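Local coordinates for protein RNA-dependent RNA Polymerase (Bombyx mori cytoplasmic polyhedrosis virus, PDB 6TZ0) that catalyses RNA synthesis as an RNA-directed RNA polymerase, probably serving both transcription and replication of the double-stranded RNA genome of this cytoplasmic polyhedrosis virus, at residues A[259-264]-A[726-731]; A[323-328]-A[1041-1046]; A[464-469]-A[579-584]; A[497-502]-A[609-614]. One frame throughout, in Å; residues are numbered along the deposited sequence.

Contact 1: A[259-264]-A[726-731]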
# COMPACT_ATOMS: atom_id res chain seq x y z
N GLU A 259 -12.44 17.93 -28.02
CA GLU A 259 -13.23 18.45 -29.13
C GLU A 259 -13.26 19.97 -29.14
O GLU A 259 -13.23 20.58 -30.22
CB GLU A 259 -14.65 17.89 -29.07
CG GLU A 259 -15.52 18.29 -30.23
CD GLU A 259 -16.91 17.71 -30.12
OE1 GLU A 259 -17.16 16.97 -29.15
OE2 GLU A 259 -17.74 17.99 -31.00
N ALA A 260 -13.32 20.59 -27.96
CA ALA A 260 -13.28 22.05 -27.89
C ALA A 260 -11.96 22.60 -28.41
O ALA A 260 -11.95 23.56 -29.20
CB ALA A 260 -13.52 22.50 -26.45
N LEU A 261 -10.85 21.98 -28.02
CA LEU A 261 -9.54 22.42 -28.46
C LEU A 261 -9.30 22.10 -29.93
O LEU A 261 -8.54 22.80 -30.59
CB LEU A 261 -8.48 21.77 -27.58
CG LEU A 261 -7.06 22.31 -27.57
CD1 LEU A 261 -7.02 23.70 -26.96
CD2 LEU A 261 -6.20 21.38 -26.78
N HIS A 262 -9.95 21.05 -30.44
CA HIS A 262 -9.99 20.82 -31.88
C HIS A 262 -10.68 21.96 -32.62
O HIS A 262 -10.16 22.48 -33.61
CB HIS A 262 -10.71 19.50 -32.18
CG HIS A 262 -11.03 19.30 -33.63
ND1 HIS A 262 -10.07 19.00 -34.57
CD2 HIS A 262 -12.20 19.37 -34.29
CE1 HIS A 262 -10.64 18.89 -35.75
NE2 HIS A 262 -11.93 19.10 -35.61
N ASN A 263 -11.85 22.38 -32.14
CA ASN A 263 -12.58 23.45 -32.81
C ASN A 263 -11.96 24.83 -32.60
O ASN A 263 -12.36 25.76 -33.30
CB ASN A 263 -14.04 23.48 -32.38
CG ASN A 263 -14.86 22.40 -33.03
OD1 ASN A 263 -14.70 22.12 -34.22
ND2 ASN A 263 -15.76 21.79 -32.27
N VAL A 264 -11.02 24.99 -31.66
CA VAL A 264 -10.27 26.24 -31.56
C VAL A 264 -9.45 26.49 -32.83
O VAL A 264 -9.48 27.59 -33.40
CB VAL A 264 -9.39 26.25 -30.30
CG1 VAL A 264 -8.39 27.39 -30.33
CG2 VAL A 264 -10.26 26.42 -29.09
N LEU A 726 -2.14 17.04 -15.81
CA LEU A 726 -2.47 17.21 -17.22
C LEU A 726 -1.58 18.28 -17.83
O LEU A 726 -1.46 19.38 -17.29
CB LEU A 726 -3.94 17.60 -17.38
CG LEU A 726 -4.46 17.95 -18.77
CD1 LEU A 726 -4.28 16.81 -19.72
CD2 LEU A 726 -5.92 18.32 -18.70
N VAL A 727 -0.95 17.95 -18.96
CA VAL A 727 -0.16 18.89 -19.73
C VAL A 727 -0.80 19.01 -21.11
O VAL A 727 -1.06 18.00 -21.77
CB VAL A 727 1.31 18.45 -19.84
CG1 VAL A 727 2.08 19.38 -20.76
CG2 VAL A 727 1.95 18.42 -18.47
N VAL A 728 -1.08 20.24 -21.52
CA VAL A 728 -1.69 20.53 -22.82
C VAL A 728 -0.83 21.61 -23.48
O VAL A 728 -0.92 22.78 -23.11
CB VAL A 728 -3.14 21.00 -22.71
CG1 VAL A 728 -3.71 21.28 -24.07
CG2 VAL A 728 -4.00 19.98 -22.00
N ASN A 729 -0.00 21.22 -24.45
CA ASN A 729 0.80 22.11 -25.30
C ASN A 729 1.77 22.98 -24.50
O ASN A 729 1.80 24.20 -24.63
CB ASN A 729 -0.10 22.98 -26.19
CG ASN A 729 -0.66 22.23 -27.35
OD1 ASN A 729 0.04 21.46 -27.99
ND2 ASN A 729 -1.93 22.45 -27.64
N GLY A 730 2.60 22.33 -23.70
CA GLY A 730 3.58 23.05 -22.91
C GLY A 730 3.01 23.80 -21.74
O GLY A 730 3.65 24.72 -21.23
N THR A 731 1.83 23.40 -21.27
CA THR A 731 1.07 24.14 -20.27
C THR A 731 0.44 23.18 -19.28
O THR A 731 -0.21 22.21 -19.68
CB THR A 731 -0.00 25.00 -20.96
OG1 THR A 731 0.60 26.12 -21.61
CG2 THR A 731 -1.09 25.43 -20.01
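The tip of a β-hairpin, formed by strands 725-727 and 732-733, is docked here on helix 257-264, with Val728 and Asn729 facing Leu261. The hairpin turns through Asn729 and Gly730, both with left-handed backbone angles close to those of a type I' turn, and Val728 N bonds to Thr731 O at 2.8 Å to close it. Helix and turn do not come close as backbones: the nearest pair, Leu261 CA and Val728 CA, is 9.8 Å apart, and side chains bridge the interval.

Leu261 supplies the helix side. Its CG stands anti to the backbone N (chi1 -164°), which carries the isobutyl group out from the helix towards the hairpin. Val728 answers with the methyl that is likewise anti to its own backbone N, CG1, while CG2 lies beside that N and does not touch the leucine. The two side chains pass alongside one another, heading in opposite directions, and meet methyl to methyl. Only 76 Å² is buried between the segments, so this is a narrow apolar joint within a larger buried interface, an example of how a helix of the N-terminal region is fitted to a hairpin that follows the palm strands of the polymerase. Polar groups are served from elsewhere: Leu261 O by Thr286 OG1, and Gly730 O by Trp272 NE1. Asn718 packs against both Leu261 and Asn729. Across the joint itself, Leu261 CD2 lies 3.7 Å from Val728 CG1, and the amide of Asn729 flanks the same methyl, with ND2 4.5 Å from Leu261 CD2.

Contact 2: A[323-328]-A[1041-1046]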
# COMPACT_ATOMS: atom_id res chain seq x y z
N LYS A 323 -12.14 30.48 -28.07
CA LYS A 323 -11.32 30.95 -29.18
C LYS A 323 -9.83 30.77 -28.96
O LYS A 323 -9.10 30.67 -29.94
CB LYS A 323 -11.59 32.44 -29.46
CG LYS A 323 -12.87 32.71 -30.23
CD LYS A 323 -14.04 32.97 -29.30
CE LYS A 323 -15.27 33.36 -30.09
NZ LYS A 323 -15.73 32.23 -30.96
N THR A 324 -9.37 30.75 -27.73
CA THR A 324 -7.97 30.50 -27.41
C THR A 324 -7.86 29.17 -26.68
O THR A 324 -8.85 28.50 -26.40
CB THR A 324 -7.40 31.65 -26.57
OG1 THR A 324 -8.11 31.74 -25.33
CG2 THR A 324 -7.54 32.96 -27.31
N GLN A 325 -6.62 28.78 -26.38
CA GLN A 325 -6.41 27.62 -25.52
C GLN A 325 -6.78 27.93 -24.08
O GLN A 325 -7.23 27.05 -23.34
CB GLN A 325 -4.95 27.17 -25.63
CG GLN A 325 -4.62 25.88 -24.90
CD GLN A 325 -3.16 25.57 -24.95
OE1 GLN A 325 -2.38 26.32 -25.52
NE2 GLN A 325 -2.76 24.48 -24.32
N ASN A 326 -6.62 29.20 -23.67
CA ASN A 326 -6.95 29.58 -22.31
C ASN A 326 -8.45 29.55 -22.08
O ASN A 326 -8.89 29.33 -20.94
CB ASN A 326 -6.40 30.97 -21.99
CG ASN A 326 -4.90 31.02 -22.08
OD1 ASN A 326 -4.23 30.02 -21.87
ND2 ASN A 326 -4.37 32.21 -22.35
N ASP A 327 -9.24 29.73 -23.13
CA ASP A 327 -10.69 29.62 -23.02
C ASP A 327 -11.10 28.19 -22.67
O ASP A 327 -11.92 27.97 -21.78
CB ASP A 327 -11.36 30.06 -24.31
CG ASP A 327 -11.21 31.54 -24.55
OD1 ASP A 327 -10.97 32.27 -23.58
OD2 ASP A 327 -11.38 31.97 -25.71
N VAL A 328 -10.50 27.22 -23.36
CA VAL A 328 -10.78 25.82 -23.10
C VAL A 328 -10.27 25.43 -21.72
O VAL A 328 -10.93 24.65 -21.01
CB VAL A 328 -10.15 24.95 -24.21
CG1 VAL A 328 -10.49 23.49 -24.02
CG2 VAL A 328 -10.60 25.45 -25.55
N SER A 1041 3.43 35.10 -22.48
CA SER A 1041 2.31 36.03 -22.56
C SER A 1041 1.18 35.49 -23.43
O SER A 1041 0.06 36.00 -23.36
CB SER A 1041 2.78 37.37 -23.09
OG SER A 1041 3.27 37.24 -24.41
N TYR A 1042 1.46 34.50 -24.26
CA TYR A 1042 0.44 33.77 -25.00
C TYR A 1042 0.27 32.42 -24.31
O TYR A 1042 1.26 31.72 -24.10
CB TYR A 1042 0.89 33.53 -26.44
CG TYR A 1042 1.30 34.75 -27.22
CD1 TYR A 1042 0.35 35.56 -27.83
CD2 TYR A 1042 2.64 35.09 -27.35
CE1 TYR A 1042 0.73 36.67 -28.55
CE2 TYR A 1042 3.03 36.20 -28.07
CZ TYR A 1042 2.07 36.99 -28.66
OH TYR A 1042 2.45 38.09 -29.38
N SER A 1043 -0.98 32.07 -23.97
CA SER A 1043 -1.35 30.76 -23.43
C SER A 1043 -0.59 30.40 -22.16
O SER A 1043 0.37 29.63 -22.23
CB SER A 1043 -1.16 29.65 -24.47
OG SER A 1043 -2.12 29.75 -25.50
N ASN A 1044 -0.96 31.04 -21.05
CA ASN A 1044 -0.28 30.89 -19.76
C ASN A 1044 -0.12 29.43 -19.33
O ASN A 1044 -1.00 28.60 -19.56
CB ASN A 1044 -1.05 31.65 -18.68
CG ASN A 1044 -2.51 31.26 -18.58
OD1 ASN A 1044 -3.02 30.51 -19.39
ND2 ASN A 1044 -3.17 31.73 -17.54
N LEU A 1045 1.02 29.13 -18.73
CA LEU A 1045 1.37 27.76 -18.40
C LEU A 1045 0.95 27.36 -16.99
O LEU A 1045 1.38 26.32 -16.50
CB LEU A 1045 2.86 27.55 -18.64
CG LEU A 1045 3.91 28.53 -18.14
CD1 LEU A 1045 4.36 28.23 -16.76
CD2 LEU A 1045 5.09 28.50 -19.08
N ALA A 1046 0.10 28.17 -16.35
CA ALA A 1046 -0.62 27.79 -15.14
C ALA A 1046 -1.86 28.67 -15.06
O ALA A 1046 -1.94 29.70 -15.73
CB ALA A 1046 0.23 27.93 -13.88
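Ser1043, a non-glycine residue with left-handed backbone angles (phi 58°, psi 73°), presents its main chain to Asn326 in the first turn of helix 325-339. Ser1043 CA lies 3.8 Å from Asn326 CG, and the two backbones are closest at this same pair, with Asn326 CA 5.8 Å from Ser1043 CA. Beside it the amides of Asn326 and Asn1044 come together, CG of Asn326 lying 4.2 Å from CG of Asn1044. These side chains cross obliquely, their planes 68° apart. Asn1044 holds its CG between its backbone N and carbonyl carbon, and that rotation swings the amide towards the helix although the side chain starts out in another direction.

Gln325 approaches from the preceding helical position. Its chain is extended, and OE1 comes to 3.4 Å from Ser1043 OG, a hydroxyl whose hydrogen-bond partner is Thr268 O. The helix start is itself firmly built: Thr324 and Asp327 form a capping box, in which Asp327 N bonds to Thr324 OG1 at 3.2 Å and Thr324 N to Asp327 OD2 at 3.1 Å. Lys323 N also reaches OD2 of Asp327, at 2.9 Å, using the anti lone pair, whereas Thr324 N arrives from above the carboxylate plane. Two amide donors at a helix N-terminus would be expected to stabilise the carboxylate in its charged form.

The loop 1041-1046 of the C-terminal region thus meets the first turn of helix 325-339: Gln325 also packs on Ala267 and Val269 of strand 266-272 and on Leu261 of helix 257-264, while the Tyr1042 ring meets His281 of strand 278-285.

Contact 3: A[464-469]-A[579-584]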
# COMPACT_ATOMS: atom_id res chain seq x y z
N GLU A 464 8.63 -23.94 9.36
CA GLU A 464 7.20 -24.13 9.59
C GLU A 464 6.44 -22.83 9.76
O GLU A 464 5.20 -22.85 9.73
CB GLU A 464 6.98 -25.02 10.81
CG GLU A 464 7.40 -26.46 10.59
CD GLU A 464 6.51 -27.18 9.59
OE1 GLU A 464 5.29 -26.89 9.57
OE2 GLU A 464 7.02 -28.02 8.82
N ARG A 465 7.15 -21.71 9.92
CA ARG A 465 6.54 -20.39 10.01
C ARG A 465 5.77 -20.04 8.74
O ARG A 465 4.67 -19.47 8.81
CB ARG A 465 7.64 -19.38 10.30
CG ARG A 465 7.20 -17.95 10.30
CD ARG A 465 8.26 -17.05 10.88
NE ARG A 465 9.53 -17.05 10.15
CZ ARG A 465 9.82 -16.23 9.14
NH1 ARG A 465 11.00 -16.30 8.56
NH2 ARG A 465 8.92 -15.36 8.71
N ILE A 466 6.30 -20.43 7.58
CA ILE A 466 5.66 -20.11 6.30
C ILE A 466 4.36 -20.89 6.13
O ILE A 466 3.33 -20.35 5.72
CB ILE A 466 6.65 -20.41 5.16
CG1 ILE A 466 7.97 -19.67 5.39
CG2 ILE A 466 6.04 -20.05 3.83
CD1 ILE A 466 7.86 -18.17 5.45
N PHE A 467 4.39 -22.18 6.48
CA PHE A 467 3.18 -22.99 6.36
C PHE A 467 2.16 -22.60 7.41
O PHE A 467 0.96 -22.73 7.18
CB PHE A 467 3.51 -24.47 6.47
CG PHE A 467 4.58 -24.93 5.53
CD1 PHE A 467 4.40 -24.84 4.17
CD2 PHE A 467 5.73 -25.51 6.01
CE1 PHE A 467 5.37 -25.28 3.30
CE2 PHE A 467 6.71 -25.95 5.16
CZ PHE A 467 6.53 -25.84 3.80
N LYS A 468 2.62 -22.13 8.57
CA LYS A 468 1.70 -21.58 9.56
C LYS A 468 1.02 -20.32 9.04
O LYS A 468 -0.17 -20.09 9.30
CB LYS A 468 2.45 -21.29 10.86
CG LYS A 468 1.60 -20.80 11.99
CD LYS A 468 2.41 -20.63 13.25
CE LYS A 468 3.33 -19.43 13.15
NZ LYS A 468 4.04 -19.16 14.43
N SER A 469 1.75 -19.50 8.28
CA SER A 469 1.14 -18.31 7.69
C SER A 469 0.16 -18.63 6.57
O SER A 469 -0.76 -17.84 6.34
CB SER A 469 2.20 -17.40 7.12
OG SER A 469 2.81 -17.98 5.98
N PHE A 579 18.53 -16.98 2.87
CA PHE A 579 17.57 -15.88 2.83
C PHE A 579 16.66 -15.86 4.05
O PHE A 579 16.70 -14.91 4.84
CB PHE A 579 16.74 -15.92 1.54
CG PHE A 579 15.57 -14.99 1.55
CD1 PHE A 579 15.74 -13.63 1.69
CD2 PHE A 579 14.29 -15.49 1.38
CE1 PHE A 579 14.65 -12.78 1.70
CE2 PHE A 579 13.20 -14.64 1.38
CZ PHE A 579 13.38 -13.29 1.53
N GLY A 580 15.84 -16.87 4.24
CA GLY A 580 14.95 -16.85 5.38
C GLY A 580 15.22 -17.99 6.31
O GLY A 580 16.21 -18.03 7.04
N PRO A 581 14.29 -18.95 6.33
CA PRO A 581 14.61 -20.28 6.84
C PRO A 581 15.28 -21.18 5.81
O PRO A 581 15.51 -22.36 6.10
CB PRO A 581 13.23 -20.83 7.22
CG PRO A 581 12.31 -20.16 6.29
CD PRO A 581 12.86 -18.79 6.05
N TYR A 582 15.61 -20.64 4.64
CA TYR A 582 16.10 -21.41 3.52
C TYR A 582 17.61 -21.29 3.43
O TYR A 582 18.21 -20.31 3.86
CB TYR A 582 15.48 -20.92 2.22
CG TYR A 582 13.98 -21.00 2.22
CD1 TYR A 582 13.35 -22.22 2.04
CD2 TYR A 582 13.21 -19.87 2.38
CE1 TYR A 582 11.98 -22.30 2.04
CE2 TYR A 582 11.84 -19.94 2.38
CZ TYR A 582 11.24 -21.16 2.21
OH TYR A 582 9.87 -21.24 2.21
N TYR A 583 18.22 -22.32 2.85
CA TYR A 583 19.66 -22.38 2.68
C TYR A 583 19.96 -23.20 1.44
O TYR A 583 19.17 -24.07 1.06
CB TYR A 583 20.35 -22.95 3.94
CG TYR A 583 19.78 -24.25 4.45
CD1 TYR A 583 18.74 -24.25 5.38
CD2 TYR A 583 20.27 -25.48 4.03
CE1 TYR A 583 18.20 -25.42 5.85
CE2 TYR A 583 19.73 -26.66 4.50
CZ TYR A 583 18.70 -26.62 5.42
OH TYR A 583 18.15 -27.78 5.90
N ALA A 584 21.08 -22.90 0.80
CA ALA A 584 21.41 -23.51 -0.48
C ALA A 584 21.81 -24.96 -0.29
O ALA A 584 22.58 -25.29 0.62
CB ALA A 584 22.54 -22.73 -1.15
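Helix 464-469 lies beside the irregular loop 579-584, their backbones nearest where Arg465 CA and Pro581 CA are 8.7 Å apart, so that side chains alone make the contact. Ile466 and Arg465, neighbours on the helix, both reach Pro581, one at CG and the other at CD. Ile466 CG1, placed anti to the carbonyl carbon, is directed at the loop: it lies 4.5 Å from Pro581 CG and 4.0 Å from Tyr582 OH. Isoleucine and tyrosine side chains pass at a slant, the end of the tyrosine rather than its ring meeting the aliphatic branch.

Within the loop, Pro581 CG sits 3.9 Å above one face of the Tyr582 ring, offset towards the rim, so proline and tyrosine pack on each other and present the ring CH2 groups and the phenol oxygen to the helix. The Arg465 chain is bent at chi3 (61°) and crosses the Pro581 side chain at about a right angle; NH1 comes to 4.0 Å from Pro581 CD, which lies oblique to the guanidinium.

The contact belongs to the central polymerase domain, and the chain of Viral structural protein 4 packs close by: Glu464 on its Ser166 and Phe467 on its Gly327.

What passes between the segments is therefore van der Waals contact, while the charge of Arg465 is spent elsewhere, in a salt bridge from NH2 to Asp495, hydrogen bonds from NH1 to Tyr460 O and from NE to Glu459 O, and a cation-pi contact with Phe498. So many partners fix the guanidinium's rotation, and Asp495 would be expected to balance its charge in this buried setting; the proline packs against a group oriented by those partners.

Contact 4: A[497-502]-A[609-614]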
# COMPACT_ATOMS: atom_id res chain seq x y z
N LEU A 497 3.92 -11.31 4.05
CA LEU A 497 4.70 -10.19 3.55
C LEU A 497 6.13 -10.62 3.24
O LEU A 497 6.77 -10.08 2.34
CB LEU A 497 4.68 -9.05 4.56
CG LEU A 497 5.22 -7.70 4.11
CD1 LEU A 497 4.36 -7.14 3.01
CD2 LEU A 497 5.31 -6.73 5.27
N PHE A 498 6.63 -11.60 3.99
CA PHE A 498 7.98 -12.10 3.78
C PHE A 498 8.08 -12.94 2.52
O PHE A 498 9.14 -12.98 1.89
CB PHE A 498 8.42 -12.90 5.00
CG PHE A 498 9.83 -13.40 4.93
CD1 PHE A 498 10.89 -12.54 5.17
CD2 PHE A 498 10.09 -14.72 4.62
CE1 PHE A 498 12.18 -13.00 5.11
CE2 PHE A 498 11.38 -15.18 4.56
CZ PHE A 498 12.43 -14.31 4.81
N LEU A 499 7.00 -13.64 2.15
CA LEU A 499 7.03 -14.44 0.92
C LEU A 499 7.09 -13.57 -0.32
O LEU A 499 7.66 -13.97 -1.34
CB LEU A 499 5.83 -15.37 0.85
CG LEU A 499 5.88 -16.58 1.76
CD1 LEU A 499 4.60 -17.37 1.62
CD2 LEU A 499 7.09 -17.43 1.38
N SER A 500 6.52 -12.37 -0.26
CA SER A 500 6.55 -11.47 -1.40
C SER A 500 7.74 -10.53 -1.39
O SER A 500 7.74 -9.56 -2.14
CB SER A 500 5.26 -10.67 -1.45
OG SER A 500 5.14 -9.83 -0.32
N PHE A 501 8.75 -10.78 -0.56
CA PHE A 501 9.82 -9.81 -0.41
C PHE A 501 10.91 -10.02 -1.45
O PHE A 501 11.44 -9.05 -2.00
CB PHE A 501 10.38 -9.85 1.00
CG PHE A 501 11.41 -8.80 1.26
CD1 PHE A 501 11.03 -7.47 1.34
CD2 PHE A 501 12.74 -9.13 1.44
CE1 PHE A 501 11.97 -6.50 1.58
CE2 PHE A 501 13.67 -8.16 1.67
CZ PHE A 501 13.29 -6.84 1.75
N MET A 502 11.28 -11.26 -1.72
CA MET A 502 12.29 -11.52 -2.75
C MET A 502 11.80 -11.28 -4.18
O MET A 502 12.62 -10.80 -4.99
CB MET A 502 12.86 -12.94 -2.55
CG MET A 502 14.02 -13.30 -3.47
SD MET A 502 15.47 -12.25 -3.32
CE MET A 502 16.18 -12.86 -1.80
N CYS A 609 11.30 -18.10 -3.95
CA CYS A 609 10.48 -17.63 -5.06
C CYS A 609 9.61 -18.75 -5.63
O CYS A 609 8.46 -18.51 -5.98
CB CYS A 609 11.35 -17.02 -6.14
SG CYS A 609 12.13 -15.49 -5.63
N ALA A 610 10.14 -19.97 -5.68
CA ALA A 610 9.34 -21.08 -6.19
C ALA A 610 8.24 -21.46 -5.21
O ALA A 610 7.12 -21.80 -5.63
CB ALA A 610 10.24 -22.28 -6.48
N LEU A 611 8.53 -21.40 -3.91
CA LEU A 611 7.51 -21.72 -2.92
C LEU A 611 6.44 -20.64 -2.86
O LEU A 611 5.27 -20.95 -2.59
CB LEU A 611 8.16 -21.94 -1.56
CG LEU A 611 7.34 -22.55 -0.42
CD1 LEU A 611 8.21 -23.45 0.40
CD2 LEU A 611 6.74 -21.49 0.47
N GLU A 612 6.81 -19.39 -3.11
CA GLU A 612 5.79 -18.35 -3.19
C GLU A 612 4.94 -18.50 -4.44
O GLU A 612 3.71 -18.38 -4.38
CB GLU A 612 6.44 -16.97 -3.12
CG GLU A 612 5.46 -15.82 -2.96
CD GLU A 612 4.99 -15.26 -4.29
OE1 GLU A 612 5.78 -15.29 -5.25
OE2 GLU A 612 3.82 -14.84 -4.38
N ALA A 613 5.57 -18.75 -5.59
CA ALA A 613 4.84 -18.86 -6.84
C ALA A 613 3.96 -20.10 -6.91
O ALA A 613 2.96 -20.09 -7.63
CB ALA A 613 5.81 -18.86 -8.02
N ALA A 614 4.28 -21.15 -6.16
CA ALA A 614 3.48 -22.36 -6.20
C ALA A 614 2.35 -22.38 -5.18
O ALA A 614 1.47 -23.24 -5.28
CB ALA A 614 4.37 -23.58 -5.97
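Of the flat groups here, the carboxylate of Glu612 comes nearest to the partner segment, yet what touches Leu499 is the carbon chain behind it: Glu612 CG lies 3.3 Å from Leu499 O and 3.9 Å from Leu499 CB. The rings of this region are turned to other neighbours, Phe498 stacking on Phe579 and Phe501 meeting Trp417 edge-to-face. A bend at chi2 of Glu612 (-90°) lets the CH2 groups cover the leucine backbone while the acid end turns off to Arg641, with which OE2 forms a salt bridge.

Leu499 has a second foothold through its branch tip, CD2, which is 4.2 Å from Leu611 CD2. Farther along, Met502 offers its CG to the thiol of Cys609, with 3.6 Å between CG and SG. Two bends in the methionine chain then lead its end away from this helix to Phe579. At Leu499 and Glu612 the backbones approach to 5.8 Å between CA atoms, close for two helical segments.

Helix 494-499 gives way to helix 501-508 at Ser500, whose OG bonds back to Leu497 O at 3.1 Å, and both flank helix 604-614 within the catalytic region of the polymerase. Ile466 of helix 464-469 touches Leu499 and Leu611 together, and helix 557-573 adds Val567 against Cys609, so helices 464-469 and 557-573 pack against the pair formed by 494-508 and 604-614.

How the contacts relate
The four contacts form two clusters about 46 to 60 Å apart, measured between centres. Contacts 1 and 2, about 9 Å apart, are linked by Gln325 of contact 2, whose NE2 bonds weakly to Val728 O of contact 1; contact 1 joins an N-terminal helix to the hairpin, contact 2 joins helix 325-339 to a C-terminal loop. Contacts 3 and 4, about 10 Å apart, stay inside the central polymerase domain and are knit together by Ile466, which packs on Leu499 and Leu611, with Tyr582 OH 3.3 Å from Leu611 CD1. Contacts 1, 3 and 4 are buried and mainly apolar. Contact 2, partly exposed, is polar, an amide and hydroxyl surface. Contact 3 additionally borders another protein chain.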